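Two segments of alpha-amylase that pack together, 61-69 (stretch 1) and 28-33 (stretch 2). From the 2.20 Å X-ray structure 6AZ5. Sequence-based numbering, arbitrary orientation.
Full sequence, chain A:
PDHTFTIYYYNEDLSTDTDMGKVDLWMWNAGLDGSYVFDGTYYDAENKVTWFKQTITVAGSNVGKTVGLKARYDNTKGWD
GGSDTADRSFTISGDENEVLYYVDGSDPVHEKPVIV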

# COMPACT_ATOMS: atom_id res chain seq x y z
N SER A 61 -10.86 -2.12 16.94
CA SER A 61 -10.12 -1.53 18.05
C SER A 61 -8.74 -1.01 17.61
O SER A 61 -8.04 -0.38 18.40
CB SER A 61 -9.96 -2.55 19.17
OG SER A 61 -9.44 -3.77 18.68
N ASN A 62 -8.37 -1.27 16.36
CA ASN A 62 -7.08 -0.83 15.85
C ASN A 62 -7.17 0.44 15.02
O ASN A 62 -6.17 0.90 14.48
CB ASN A 62 -6.42 -1.92 15.01
CG ASN A 62 -5.71 -2.95 15.86
OD1 ASN A 62 -5.26 -2.66 16.97
ND2 ASN A 62 -5.59 -4.17 15.33
N VAL A 63 -8.37 0.99 14.91
CA VAL A 63 -8.53 2.29 14.28
C VAL A 63 -7.83 3.31 15.16
O VAL A 63 -8.03 3.32 16.37
CB VAL A 63 -10.01 2.68 14.09
CG1 VAL A 63 -10.12 4.12 13.62
CG2 VAL A 63 -10.69 1.74 13.10
N GLY A 64 -6.99 4.15 14.56
CA GLY A 64 -6.26 5.14 15.31
C GLY A 64 -4.82 4.74 15.57
O GLY A 64 -3.99 5.58 15.94
N LYS A 65 -4.51 3.46 15.38
CA LYS A 65 -3.16 2.96 15.57
C LYS A 65 -2.28 3.26 14.36
O LYS A 65 -2.77 3.40 13.24
CB LYS A 65 -3.16 1.46 15.83
CG LYS A 65 -3.91 1.04 17.09
CD LYS A 65 -2.96 0.39 18.09
CE LYS A 65 -3.69 -0.61 18.98
NZ LYS A 65 -4.81 0.03 19.72
N THR A 66 -0.98 3.36 14.59
CA THR A 66 -0.04 3.59 13.51
C THR A 66 0.47 2.27 12.92
O THR A 66 0.87 1.36 13.64
CB THR A 66 1.15 4.44 13.98
OG1 THR A 66 0.65 5.71 14.42
CG2 THR A 66 2.15 4.66 12.85
N VAL A 67 0.44 2.19 11.60
CA VAL A 67 0.92 1.01 10.88
C VAL A 67 2.30 1.26 10.31
O VAL A 67 2.55 2.29 9.69
CB VAL A 67 -0.03 0.63 9.74
CG1 VAL A 67 0.61 -0.42 8.83
CG2 VAL A 67 -1.35 0.15 10.30
N GLY A 68 3.21 0.31 10.51
CA GLY A 68 4.50 0.34 9.86
C GLY A 68 4.45 -0.49 8.60
O GLY A 68 3.86 -1.57 8.61
N LEU A 69 5.05 -0.01 7.52
CA LEU A 69 5.04 -0.76 6.28
C LEU A 69 6.13 -0.33 5.30
O LEU A 69 6.69 0.75 5.42
CB LEU A 69 3.68 -0.65 5.59
CG LEU A 69 3.49 0.55 4.65
CD1 LEU A 69 2.24 0.38 3.82
CD2 LEU A 69 3.43 1.86 5.43
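Stretch 2, residues 28-33: WNAGLD

The chain at Trp 28 runs antiparallel to the strand 66-69 of stretch 1, then turns back through a type I' turn from Asn 29 to Leu 32, closed by Leu 32 N hydrogen-bonded to Asn 29 O at 3.0 Å. Stretch 1 leaves a 3-10 segment at Ser 61 and Asn 62 and makes a type II turn from Asn 62 to Lys 65, with Lys 65 N hydrogen-bonded to Asn 62 O at 3.2 Å. The strands are tied at one hydrogen-bonded pair, Gly 68 with Trp 28 (CA to CA 5.1 Å): Trp 28 N donates to Gly 68 O at 2.8 Å, and Gly 68 N to Trp 28 O at 3.0 Å. From there the register brings Asn 29 beside Val 67 (CA to CA 5.4 Å) and Ala 30 beside Asn 62 (5.5 Å between CA atoms). The Trp 28 ring, chi1 p, folds over Gly 68: Gly 68 CA lies 3.7 Å from the centroid of the Trp 28 six-membered ring, over the ring face, in a CH-pi contact; a CB on Gly 68 would clash with Trp 28 CE2. Val 67 CG2 lies 3.8 Å from Ala 30 CB, and both Val 67 CG1 and Val 67 CG2 lie 3.7 Å from Leu 32 CD1, forming one small apolar patch between turn and strand. Asn 62 ND2 comes within 2.8 Å of Ala 30 O, but the angle is too poor for a hydrogen bond.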

# COMPACT_ATOMS: atom_id res chain seq x y z
N TRP A 28 3.55 -4.18 9.67
CA TRP A 28 3.61 -4.56 11.08
C TRP A 28 2.85 -3.56 11.97
O TRP A 28 2.51 -2.47 11.52
CB TRP A 28 5.06 -4.68 11.54
CG TRP A 28 5.86 -3.41 11.48
CD1 TRP A 28 6.11 -2.56 12.50
CD2 TRP A 28 6.55 -2.88 10.33
NE1 TRP A 28 6.89 -1.52 12.08
CE2 TRP A 28 7.18 -1.69 10.75
CE3 TRP A 28 6.69 -3.28 9.00
CZ2 TRP A 28 7.93 -0.89 9.89
CZ3 TRP A 28 7.44 -2.50 8.15
CH2 TRP A 28 8.05 -1.31 8.59
N ASN A 29 2.59 -3.96 13.21
CA ASN A 29 1.74 -3.23 14.16
C ASN A 29 0.27 -3.16 13.75
O ASN A 29 -0.09 -3.46 12.61
CB ASN A 29 2.26 -1.81 14.40
CG ASN A 29 3.66 -1.80 14.95
OD1 ASN A 29 4.51 -1.04 14.49
ND2 ASN A 29 3.93 -2.66 15.93
N ALA A 30 -0.57 -2.77 14.70
CA ALA A 30 -2.02 -2.66 14.53
C ALA A 30 -2.64 -3.98 14.09
O ALA A 30 -3.61 -4.00 13.34
CB ALA A 30 -2.36 -1.55 13.52
N GLY A 31 -2.07 -5.08 14.58
CA GLY A 31 -2.58 -6.41 14.28
C GLY A 31 -2.03 -6.98 12.98
O GLY A 31 -2.16 -8.17 12.71
N LEU A 32 -1.41 -6.12 12.18
CA LEU A 32 -0.88 -6.55 10.89
C LEU A 32 0.44 -7.28 11.05
O LEU A 32 1.23 -6.98 11.95
CB LEU A 32 -0.71 -5.35 9.97
CG LEU A 32 -2.01 -4.58 9.68
CD1 LEU A 32 -1.70 -3.31 8.92
CD2 LEU A 32 -2.97 -5.46 8.89
N ASP A 33 0.68 -8.25 10.17
CA ASP A 33 1.94 -8.97 10.15
C ASP A 33 2.25 -9.61 8.81
O ASP A 33 1.41 -10.28 8.22
CB ASP A 33 1.95 -10.05 11.24
CG ASP A 33 3.35 -10.58 11.50
OD1 ASP A 33 4.27 -9.75 11.66
OD2 ASP A 33 3.53 -11.82 11.52